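Local coordinates for protein putative mannose-6-phosphate isomerase YvyI (Bacillus subtilis, PDB 1QWR) that probably catalyses the reversible isomerisation of D-mannose 6-phosphate to D-fructose 6-phosphate, using one bound zinc ion per subunit, at residues V14-W20 with S37-W42; W20-L25 with L90-T96; W121-K127 with K180-E186. The contacts are given in a common frame with arbitrary orientation. Residue numbers count along the deposited sequence, not the author numbering.

Contact 1 (V14-W20 with S37-W42); sequences VFKEKIW and STGECW. With SO4 (sulfate ion), chain C.
An antiparallel strand pair with a classic beta bulge, in the catalytic cupin domain, leads into the pocket that holds zinc and a sulfate. The axes of strands 14-17 and 38-42 approach to 4.6 Å, at 161° between N-to-C directions. Val14 and Trp42 form a hydrogen-bonded pair (Val14 N to Trp42 O 3.2 Å, Trp42 N to Val14 O 2.8 Å), Phe15-Cys41 a non-hydrogen-bonded one, and Lys16 N donates to Glu40 O at 2.9 Å. At the bulge, Gly39 (phi/psi -95/-29) and Glu40 both face Lys16, whose O accepts Glu40 N at 3.2 Å and, weakly, Gly39 N at 3.1 Å. Lys18 N to Ser37 O (3.0 Å) follows, shifted one residue.

On the Lys16-Glu40-Trp42 face, Lys16 (m, m, t, t) lies over the indole of Trp42, with CE 3.7 Å and NZ 4.8 Å from the six-membered ring centroid, a CH-pi and cation-pi contact; NZ also hydrogen-bonds to Lys49 O. Trp42 NE1 donates to Glu40 OE1 (2.7 Å), which also bridges to Lys88. Lys18 NZ and Trp20 NE1 each bind sulfate O2 at 2.9 Å; this anion, probably from the crystallisation liquor, is also held by Arg196 and Arg210, consistent with a substrate-phosphate site.

Contact 2 (W20-L25 with L90-T96); sequences WGGTAL and LDVKEDT. With SO4 (sulfate ion), chain C.
Asp91 OD2 accepts a hydrogen bond from Ala24 N at 2.8 Å, at the first turn of helix 24-29, and takes another from water 3 at 2.7 Å; the same water accepts Leu25 N at 2.9 Å. The Asp91 side chain (chi1 t) thus reaches the amino end of the helix, where Thr23 holds the N-cap position and its own OG1 turns to Asp27. The second polar link is Trp20 O, which receives Glu94 N at 3.1 Å and, more weakly, Lys93 N at 3.1 Å, so that CA of Trp20 lies 4.5 Å from CA of Glu94.

Strand 90-92 gives way at this point to an inverse gamma turn centred on Val92 (phi/psi -91/83), with a weak bond from Lys93 N to Asp91 O at 3.2 Å. The loop 20-23 passes alongside: Gly22 is extended at -144/-141, and a beta carbon there would collide with Lys93 CD, whose distance from Gly22 CA is 3.8 Å. This is where the loop and helix between strands 9-17 and 38-44 meet the end of strand 85-92, in the catalytic domain of the type I isomerases.

Packing centres on the buried indole of Trp20 (chi1 p, chi2 -99°). Thr96 CG2 sits over one face, 3.7 Å from the centroid of the five-membered ring, while Asp91 O approaches the ring edge at 3.3 Å from Trp20 CZ3. That CZ3 is also 4.1 Å from Val92 CG2, and Trp20 CH2 is 4.5 Å from Leu90 CD2. At another edge, Trp20 NE1 donates to sulfate O2 at 2.9 Å.

Contact 3 (W121-K127 with K180-E186); sequences WYIIDCK and KGALVLE
Trp121 packs on Val184, its CB 3.7 Å from Val184 CG1, and its indole NE1 donates to Glu186 OE2 at 2.9 Å. Strands 121-126 and 182-186 are antiparallel (168° between their directions), the short axes approaching to 4.6 Å. Tyr122 and Leu185 exchange bonds of 3.0 Å (Tyr122 N to Leu185 O, Leu185 N to Tyr122 O). A classic bulge follows: Ile124 (phi/psi -71/-48) and Asp125 both face Leu183, whose O accepts Ile124 N at 2.9 Å and Asp125 N at 3.3 Å, while Leu183 N returns to Asp125 O at 2.8 Å. Lys127 N to Gly181 O (2.9 Å) ends the ladder; Gly181 has positive phi (82/45).

The bulge turns Ile124 toward the partner strand, its CG2 4.0 Å from Leu183 CD2 and CD1 4.0 Å from Leu185 CB. Ile123 CD1 meets Val184 CG2 at 3.8 Å. His101, Glu119 and His176 ligate zinc; Glu186 lies against Glu119 and Trp121 against His176, which places the Trp121-Glu186 bond beside the metal site, consistent with a second-shell role.

Overall arrangement
All three contacts reach one antiparallel sheet, crossed in the strand order 9-17, 38-44, 85-92, 182-189, 119-126. Contact 1 is partly buried, where Lys16 lies over the Trp42 ring and Lys18 reaches the sulfate; contacts 2 and 3 are mostly buried. Contacts 1 and 2 share Trp20 and the sulfate and touch through Thr38 N to Gly22 O (2.8 Å). Contact 2 meets contact 3 through Leu90 N to Val184 O (2.8 Å). Contacts 1 and 3 are bulged strand ladders, one bordering the anion site, the other lined mainly by apolar side chains, with a Trp-Glu bond beside zinc; contact 2 joins a loop and helix start to a strand end.

Contact 1 (V14-W20 with S37-W42)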
loop_
_atom_site.group_PDB
_atom_site.type_symbol
_atom_site.label_atom_id
_atom_site.label_comp_id
_atom_site.label_asym_id
_atom_site.label_seq_id
_atom_site.Cartn_x
_atom_site.Cartn_y
_atom_site.Cartn_z
ATOM N N VAL A 14 0.015 -12.748 2.312
ATOM C CA VAL A 14 0.993 -12.992 3.366
ATOM C C VAL A 14 0.533 -12.083 4.505
ATOM O O VAL A 14 0.032 -10.991 4.235
ATOM C CB VAL A 14 2.391 -12.527 2.909
ATOM C CG1 VAL A 14 3.386 -12.597 4.059
ATOM C CG2 VAL A 14 2.854 -13.397 1.748
ATOM N N PHE A 15 0.696 -12.497 5.762
ATOM C CA PHE A 15 0.246 -11.655 6.867
ATOM C C PHE A 15 1.329 -11.312 7.878
ATOM O O PHE A 15 2.269 -12.079 8.079
ATOM C CB PHE A 15 -0.938 -12.319 7.583
ATOM C CG PHE A 15 -2.150 -12.492 6.704
ATOM C CD1 PHE A 15 -3.038 -11.439 6.496
ATOM C CD2 PHE A 15 -2.366 -13.688 6.042
ATOM C CE1 PHE A 15 -4.136 -11.579 5.619
ATOM C CE2 PHE A 15 -3.445 -13.843 5.171
ATOM C CZ PHE A 15 -4.334 -12.785 4.957
ATOM N N LYS A 16 1.182 -10.159 8.525
ATOM C CA LYS A 16 2.145 -9.724 9.527
ATOM C C LYS A 16 1.459 -9.276 10.808
ATOM O O LYS A 16 0.596 -8.407 10.782
ATOM C CB LYS A 16 2.986 -8.545 9.019
ATOM C CG LYS A 16 3.806 -8.824 7.778
ATOM C CD LYS A 16 4.864 -9.898 8.025
ATOM C CE LYS A 16 5.807 -10.011 6.835
ATOM N NZ LYS A 16 6.669 -11.224 6.940
ATOM N N GLU A 17 1.862 -9.860 11.932
ATOM C CA GLU A 17 1.318 -9.451 13.227
ATOM C C GLU A 17 1.860 -8.071 13.611
ATOM O O GLU A 17 2.997 -7.729 13.287
ATOM C CB GLU A 17 1.724 -10.456 14.310
ATOM C CG GLU A 17 1.029 -11.780 14.205
ATOM C CD GLU A 17 1.559 -12.790 15.210
ATOM O OE1 GLU A 17 1.705 -12.437 16.403
ATOM O OE2 GLU A 17 1.825 -13.938 14.802
ATOM N N LYS A 18 1.043 -7.286 14.302
ATOM C CA LYS A 18 1.433 -5.949 14.735
ATOM C C LYS A 18 0.762 -5.669 16.068
ATOM O O LYS A 18 -0.389 -6.070 16.283
ATOM C CB LYS A 18 0.973 -4.903 13.722
ATOM C CG LYS A 18 1.743 -4.907 12.405
ATOM C CD LYS A 18 3.113 -4.238 12.570
ATOM C CE LYS A 18 3.885 -4.234 11.246
ATOM N NZ LYS A 18 5.164 -3.465 11.314
ATOM N N ILE A 19 1.457 -4.972 16.957
ATOM C CA ILE A 19 0.842 -4.681 18.241
ATOM C C ILE A 19 -0.413 -3.850 18.028
ATOM O O ILE A 19 -1.334 -3.910 18.839
ATOM C CB ILE A 19 1.811 -3.925 19.192
ATOM C CG1 ILE A 19 2.129 -2.523 18.654
ATOM C CG2 ILE A 19 3.087 -4.723 19.346
ATOM C CD1 ILE A 19 2.986 -1.674 19.634
ATOM N N TRP A 20 -0.466 -3.088 16.929
ATOM C CA TRP A 20 -1.620 -2.246 16.645
ATOM C C TRP A 20 -2.648 -2.931 15.733
ATOM O O TRP A 20 -3.643 -2.325 15.323
ATOM C CB TRP A 20 -1.169 -0.924 16.007
ATOM C CG TRP A 20 -0.185 -1.069 14.862
ATOM C CD1 TRP A 20 1.178 -0.930 14.922
ATOM C CD2 TRP A 20 -0.496 -1.370 13.487
ATOM N NE1 TRP A 20 1.732 -1.123 13.672
ATOM C CE2 TRP A 20 0.727 -1.390 12.776
ATOM C CE3 TRP A 20 -1.690 -1.621 12.793
ATOM C CZ2 TRP A 20 0.792 -1.651 11.394
ATOM C CZ3 TRP A 20 -1.629 -1.882 11.426
ATOM C CH2 TRP A 20 -0.394 -1.894 10.742
ATOM N N SER A 37 -4.047 -10.185 16.457
ATOM C CA SER A 37 -3.445 -8.853 16.344
ATOM C C SER A 37 -2.705 -8.819 15.014
ATOM O O SER A 37 -1.492 -8.701 14.981
ATOM C CB SER A 37 -2.439 -8.580 17.472
ATOM O OG SER A 37 -3.106 -8.253 18.674
ATOM N N THR A 38 -3.442 -8.954 13.914
ATOM C CA THR A 38 -2.819 -8.944 12.589
ATOM C C THR A 38 -3.017 -7.548 11.994
ATOM O O THR A 38 -4.138 -7.126 11.740
ATOM C CB THR A 38 -3.465 -10.032 11.685
ATOM O OG1 THR A 38 -3.211 -11.330 12.261
ATOM C CG2 THR A 38 -2.883 -9.988 10.258
ATOM N N GLY A 39 -1.917 -6.827 11.790
ATOM C CA GLY A 39 -2.027 -5.488 11.255
ATOM C C GLY A 39 -1.860 -5.362 9.757
ATOM O O GLY A 39 -2.444 -4.462 9.149
ATOM N N GLU A 40 -1.092 -6.254 9.143
ATOM C CA GLU A 40 -0.868 -6.102 7.704
ATOM C C GLU A 40 -1.078 -7.342 6.850
ATOM O O GLU A 40 -0.753 -8.458 7.249
ATOM C CB GLU A 40 0.561 -5.586 7.439
ATOM C CG GLU A 40 1.020 -4.419 8.345
ATOM C CD GLU A 40 2.340 -3.761 7.899
ATOM O OE1 GLU A 40 3.117 -4.379 7.138
ATOM O OE2 GLU A 40 2.607 -2.608 8.332
ATOM N N CYS A 41 -1.655 -7.115 5.677
ATOM C CA CYS A 41 -1.804 -8.150 4.677
ATOM C C CYS A 41 -0.909 -7.649 3.529
ATOM O O CYS A 41 -1.205 -6.613 2.937
ATOM C CB CYS A 41 -3.237 -8.237 4.162
ATOM S SG CYS A 41 -3.401 -9.339 2.717
ATOM N N TRP A 42 0.202 -8.342 3.266
ATOM C CA TRP A 42 1.099 -8.014 2.160
ATOM C C TRP A 42 0.398 -8.748 1.006
ATOM O O TRP A 42 0.533 -9.967 0.824
ATOM C CB TRP A 42 2.505 -8.561 2.464
ATOM C CG TRP A 42 3.176 -7.760 3.574
ATOM C CD1 TRP A 42 2.560 -7.025 4.551
ATOM C CD2 TRP A 42 4.590 -7.624 3.802
ATOM N NE1 TRP A 42 3.508 -6.434 5.373
ATOM C CE2 TRP A 42 4.757 -6.789 4.931
ATOM C CE3 TRP A 42 5.726 -8.130 3.159
ATOM C CZ2 TRP A 42 6.021 -6.445 5.428
ATOM C CZ3 TRP A 42 6.985 -7.787 3.652
ATOM C CH2 TRP A 42 7.117 -6.954 4.775
HETATM S S SO4 C . 4.692 0.471 12.268
HETATM O O1 SO4 C . 4.249 1.350 13.379
HETATM O O2 SO4 C . 4.381 -0.928 12.579
HETATM O O3 SO4 C . 6.135 0.636 12.034
HETATM O O4 SO4 C . 3.961 0.861 11.046
HETATM O O HOH W 1 5.303 -2.461 8.337
HETATM O O HOH W 2 -2.808 -5.973 19.928
#

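Contact 2 (W20-L25 with L90-T96)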
loop_
_atom_site.group_PDB
_atom_site.type_symbol
_atom_site.label_atom_id
_atom_site.label_comp_id
_atom_site.label_asym_id
_atom_site.label_seq_id
_atom_site.Cartn_x
_atom_site.Cartn_y
_atom_site.Cartn_z
ATOM N N TRP A 20 -0.466 -3.088 16.929
ATOM C CA TRP A 20 -1.620 -2.246 16.645
ATOM C C TRP A 20 -2.648 -2.931 15.733
ATOM O O TRP A 20 -3.643 -2.325 15.323
ATOM C CB TRP A 20 -1.169 -0.924 16.007
ATOM C CG TRP A 20 -0.185 -1.069 14.862
ATOM C CD1 TRP A 20 1.178 -0.930 14.922
ATOM C CD2 TRP A 20 -0.496 -1.370 13.487
ATOM N NE1 TRP A 20 1.732 -1.123 13.672
ATOM C CE2 TRP A 20 0.727 -1.390 12.776
ATOM C CE3 TRP A 20 -1.690 -1.621 12.793
ATOM C CZ2 TRP A 20 0.792 -1.651 11.394
ATOM C CZ3 TRP A 20 -1.629 -1.882 11.426
ATOM C CH2 TRP A 20 -0.394 -1.894 10.742
ATOM N N GLY A 21 -2.398 -4.196 15.432
ATOM C CA GLY A 21 -3.299 -4.941 14.567
ATOM C C GLY A 21 -4.523 -5.509 15.265
ATOM O O GLY A 21 -4.646 -5.456 16.496
ATOM N N GLY A 22 -5.434 -6.054 14.467
ATOM C CA GLY A 22 -6.657 -6.631 15.003
ATOM C C GLY A 22 -7.091 -7.856 14.216
ATOM O O GLY A 22 -6.256 -8.648 13.792
ATOM N N THR A 23 -8.405 -7.998 14.016
ATOM C CA THR A 23 -8.961 -9.140 13.283
ATOM C C THR A 23 -9.801 -8.680 12.091
ATOM O O THR A 23 -10.447 -9.500 11.452
ATOM C CB THR A 23 -9.887 -10.041 14.200
ATOM O OG1 THR A 23 -10.986 -9.261 14.680
ATOM C CG2 THR A 23 -9.123 -10.592 15.397
ATOM N N ALA A 24 -9.791 -7.386 11.779
ATOM C CA ALA A 24 -10.599 -6.890 10.664
ATOM C C ALA A 24 -10.309 -7.587 9.331
ATOM O O ALA A 24 -11.196 -7.692 8.477
ATOM C CB ALA A 24 -10.431 -5.366 10.513
ATOM N N LEU A 25 -9.082 -8.065 9.146
ATOM C CA LEU A 25 -8.742 -8.737 7.885
ATOM C C LEU A 25 -9.527 -10.039 7.773
ATOM O O LEU A 25 -9.879 -10.483 6.676
ATOM C CB LEU A 25 -7.230 -8.998 7.806
ATOM C CG LEU A 25 -6.441 -7.700 7.583
ATOM C CD1 LEU A 25 -4.949 -7.898 7.858
ATOM C CD2 LEU A 25 -6.653 -7.262 6.115
ATOM N N LEU A 90 -4.210 -2.704 5.455
ATOM C CA LEU A 90 -3.811 -2.440 6.835
ATOM C C LEU A 90 -5.009 -2.336 7.775
ATOM O O LEU A 90 -5.942 -1.576 7.510
ATOM C CB LEU A 90 -3.037 -1.125 6.924
ATOM C CG LEU A 90 -1.856 -0.934 5.968
ATOM C CD1 LEU A 90 -1.313 0.487 6.102
ATOM C CD2 LEU A 90 -0.787 -1.951 6.278
ATOM N N ASP A 91 -4.962 -3.104 8.858
ATOM C CA ASP A 91 -6.015 -3.098 9.870
ATOM C C ASP A 91 -5.436 -2.296 11.025
ATOM O O ASP A 91 -4.737 -2.853 11.904
ATOM C CB ASP A 91 -6.309 -4.531 10.328
ATOM C CG ASP A 91 -7.320 -4.587 11.468
ATOM O OD1 ASP A 91 -7.905 -3.534 11.821
ATOM O OD2 ASP A 91 -7.511 -5.704 12.001
ATOM N N VAL A 92 -5.688 -0.991 10.993
ATOM C CA VAL A 92 -5.158 -0.098 12.017
ATOM C C VAL A 92 -6.173 0.014 13.156
ATOM O O VAL A 92 -6.990 0.938 13.200
ATOM C CB VAL A 92 -4.854 1.291 11.424
ATOM C CG1 VAL A 92 -4.035 2.133 12.431
ATOM C CG2 VAL A 92 -4.043 1.152 10.119
ATOM N N LYS A 93 -6.122 -0.969 14.043
ATOM C CA LYS A 93 -7.006 -1.042 15.202
ATOM C C LYS A 93 -6.554 0.006 16.210
ATOM O O LYS A 93 -7.369 0.779 16.720
ATOM C CB LYS A 93 -6.929 -2.442 15.828
ATOM C CG LYS A 93 -7.893 -2.630 16.994
ATOM C CD LYS A 93 -7.865 -4.045 17.504
ATOM C CE LYS A 93 -8.820 -4.197 18.698
ATOM N NZ LYS A 93 -8.779 -5.571 19.267
ATOM N N GLU A 94 -5.251 0.022 16.496
ATOM C CA GLU A 94 -4.682 1.008 17.418
ATOM C C GLU A 94 -3.716 1.900 16.618
ATOM O O GLU A 94 -3.466 1.651 15.437
ATOM C CB GLU A 94 -3.929 0.318 18.564
ATOM C CG GLU A 94 -4.786 -0.577 19.479
ATOM C CD GLU A 94 -5.932 0.163 20.153
ATOM O OE1 GLU A 94 -5.784 1.369 20.438
ATOM O OE2 GLU A 94 -6.988 -0.467 20.409
ATOM N N ASP A 95 -3.162 2.929 17.260
ATOM C CA ASP A 95 -2.241 3.849 16.576
ATOM C C ASP A 95 -0.952 3.183 16.095
ATOM O O ASP A 95 -0.399 2.313 16.780
ATOM C CB ASP A 95 -1.822 4.997 17.511
ATOM C CG ASP A 95 -2.966 5.921 17.885
ATOM O OD1 ASP A 95 -3.829 6.214 17.039
ATOM O OD2 ASP A 95 -2.971 6.392 19.041
ATOM N N THR A 96 -0.449 3.578 14.922
ATOM C CA THR A 96 0.815 2.987 14.500
ATOM C C THR A 96 1.892 3.947 14.988
ATOM O O THR A 96 1.587 5.055 15.439
ATOM C CB THR A 96 0.968 2.829 12.960
ATOM O OG1 THR A 96 1.052 4.123 12.354
ATOM C CG2 THR A 96 -0.212 2.064 12.376
HETATM S S SO4 C . 4.692 0.471 12.268
HETATM O O1 SO4 C . 4.249 1.350 13.379
HETATM O O2 SO4 C . 4.381 -0.928 12.579
HETATM O O3 SO4 C . 6.135 0.636 12.034
HETATM O O4 SO4 C . 3.961 0.861 11.046
HETATM O O HOH W 3 -6.750 -8.009 10.912
#

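Contact 3 (W121-K127 with K180-E186)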
loop_
_atom_site.group_PDB
_atom_site.type_symbol
_atom_site.label_atom_id
_atom_site.label_comp_id
_atom_site.label_asym_id
_atom_site.label_seq_id
_atom_site.Cartn_x
_atom_site.Cartn_y
_atom_site.Cartn_z
ATOM N N TRP A 121 -2.033 6.234 0.611
ATOM C CA TRP A 121 -3.104 5.569 1.327
ATOM C C TRP A 121 -4.475 5.854 0.761
ATOM O O TRP A 121 -4.816 7.014 0.494
ATOM C CB TRP A 121 -3.153 6.023 2.790
ATOM C CG TRP A 121 -1.928 5.805 3.564
ATOM C CD1 TRP A 121 -1.110 4.717 3.522
ATOM C CD2 TRP A 121 -1.383 6.689 4.554
ATOM N NE1 TRP A 121 -0.087 4.865 4.428
ATOM C CE2 TRP A 121 -0.230 6.068 5.073
ATOM C CE3 TRP A 121 -1.763 7.946 5.049
ATOM C CZ2 TRP A 121 0.555 6.658 6.066
ATOM C CZ3 TRP A 121 -0.982 8.539 6.044
ATOM C CH2 TRP A 121 0.164 7.896 6.541
ATOM N N TYR A 122 -5.246 4.796 0.556
ATOM C CA TYR A 122 -6.627 4.963 0.149
ATOM C C TYR A 122 -7.376 4.481 1.378
ATOM O O TYR A 122 -7.197 3.342 1.818
ATOM C CB TYR A 122 -7.028 4.077 -1.036
ATOM C CG TYR A 122 -8.516 4.112 -1.252
ATOM C CD1 TYR A 122 -9.127 5.254 -1.780
ATOM C CD2 TYR A 122 -9.339 3.038 -0.855
ATOM C CE1 TYR A 122 -10.518 5.334 -1.902
ATOM C CE2 TYR A 122 -10.739 3.112 -0.978
ATOM C CZ TYR A 122 -11.318 4.270 -1.497
ATOM O OH TYR A 122 -12.700 4.398 -1.557
ATOM N N ILE A 123 -8.210 5.347 1.945
ATOM C CA ILE A 123 -8.955 4.973 3.133
ATOM C C ILE A 123 -10.223 4.208 2.739
ATOM O O ILE A 123 -11.199 4.796 2.252
ATOM C CB ILE A 123 -9.350 6.218 3.949
ATOM C CG1 ILE A 123 -8.105 7.080 4.226
ATOM C CG2 ILE A 123 -10.071 5.789 5.241
ATOM C CD1 ILE A 123 -6.976 6.358 5.033
ATOM N N ILE A 124 -10.212 2.897 2.947
ATOM C CA ILE A 124 -11.368 2.094 2.596
ATOM C C ILE A 124 -12.495 2.406 3.574
ATOM O O ILE A 124 -13.629 2.660 3.166
ATOM C CB ILE A 124 -11.056 0.574 2.660
ATOM C CG1 ILE A 124 -9.949 0.213 1.654
ATOM C CG2 ILE A 124 -12.309 -0.215 2.300
ATOM C CD1 ILE A 124 -9.268 -1.141 1.939
ATOM N N ASP A 125 -12.175 2.404 4.863
ATOM C CA ASP A 125 -13.180 2.684 5.892
ATOM C C ASP A 125 -12.450 3.199 7.127
ATOM O O ASP A 125 -11.240 3.016 7.280
ATOM C CB ASP A 125 -13.942 1.397 6.238
ATOM C CG ASP A 125 -15.272 1.660 6.953
ATOM O OD1 ASP A 125 -15.633 2.830 7.180
ATOM O OD2 ASP A 125 -15.963 0.678 7.289
ATOM N N CYS A 126 -13.185 3.847 8.014
ATOM C CA CYS A 126 -12.576 4.379 9.219
ATOM C C CYS A 126 -13.683 4.861 10.131
ATOM O O CYS A 126 -14.811 5.082 9.685
ATOM C CB CYS A 126 -11.621 5.547 8.892
ATOM S SG CYS A 126 -12.351 7.083 8.245
ATOM N N LYS A 127 -13.355 5.016 11.405
ATOM C CA LYS A 127 -14.340 5.482 12.372
ATOM C C LYS A 127 -14.594 6.962 12.165
ATOM O O LYS A 127 -13.764 7.683 11.587
ATOM C CB LYS A 127 -13.863 5.226 13.805
ATOM C CG LYS A 127 -12.590 5.965 14.189
ATOM C CD LYS A 127 -12.274 5.767 15.665
ATOM C CE LYS A 127 -10.932 6.366 16.040
ATOM N NZ LYS A 127 -10.684 6.242 17.512
ATOM N N LYS A 180 -5.490 4.979 15.032
ATOM C CA LYS A 180 -6.535 4.004 15.328
ATOM C C LYS A 180 -7.867 4.190 14.616
ATOM O O LYS A 180 -8.333 5.316 14.418
ATOM C CB LYS A 180 -6.784 3.942 16.838
ATOM C CG LYS A 180 -7.475 5.165 17.403
ATOM C CD LYS A 180 -7.699 5.015 18.908
ATOM C CE LYS A 180 -8.486 3.754 19.230
ATOM N NZ LYS A 180 -8.628 3.542 20.699
ATOM N N GLY A 181 -8.466 3.058 14.248
ATOM C CA GLY A 181 -9.756 3.040 13.568
ATOM C C GLY A 181 -9.795 3.280 12.076
ATOM O O GLY A 181 -10.645 4.018 11.596
ATOM N N ALA A 182 -8.894 2.644 11.338
ATOM C CA ALA A 182 -8.835 2.844 9.894
ATOM C C ALA A 182 -8.516 1.539 9.197
ATOM O O ALA A 182 -7.781 0.719 9.736
ATOM C CB ALA A 182 -7.742 3.882 9.552
ATOM N N LEU A 183 -9.088 1.358 8.011
ATOM C CA LEU A 183 -8.864 0.175 7.180
ATOM C C LEU A 183 -8.309 0.773 5.896
ATOM O O LEU A 183 -9.026 1.476 5.179
ATOM C CB LEU A 183 -10.185 -0.528 6.903
ATOM C CG LEU A 183 -10.068 -1.717 5.959
ATOM C CD1 LEU A 183 -9.214 -2.804 6.593
ATOM C CD2 LEU A 183 -11.469 -2.242 5.685
ATOM N N VAL A 184 -7.048 0.473 5.587
ATOM C CA VAL A 184 -6.371 1.104 4.454
ATOM C C VAL A 184 -5.767 0.209 3.375
ATOM O O VAL A 184 -5.250 -0.863 3.686
ATOM C CB VAL A 184 -5.203 1.982 5.012
ATOM C CG1 VAL A 184 -4.494 2.767 3.891
ATOM C CG2 VAL A 184 -5.729 2.919 6.061
ATOM N N LEU A 185 -5.832 0.664 2.122
ATOM C CA LEU A 185 -5.162 -0.030 1.014
ATOM C C LEU A 185 -3.946 0.896 0.773
ATOM O O LEU A 185 -4.082 2.033 0.288
ATOM C CB LEU A 185 -6.051 -0.121 -0.234
ATOM C CG LEU A 185 -5.560 -0.964 -1.438
ATOM C CD1 LEU A 185 -4.286 -0.374 -2.017
ATOM C CD2 LEU A 185 -5.321 -2.391 -1.009
ATOM N N GLU A 186 -2.758 0.390 1.121
ATOM C CA GLU A 186 -1.513 1.126 1.015
ATOM C C GLU A 186 -0.674 0.656 -0.169
ATOM O O GLU A 186 -0.317 -0.519 -0.256
ATOM C CB GLU A 186 -0.719 0.935 2.306
ATOM C CG GLU A 186 0.532 1.793 2.457
ATOM C CD GLU A 186 1.234 1.480 3.758
ATOM O OE1 GLU A 186 1.662 0.321 3.922
ATOM O OE2 GLU A 186 1.336 2.381 4.628
#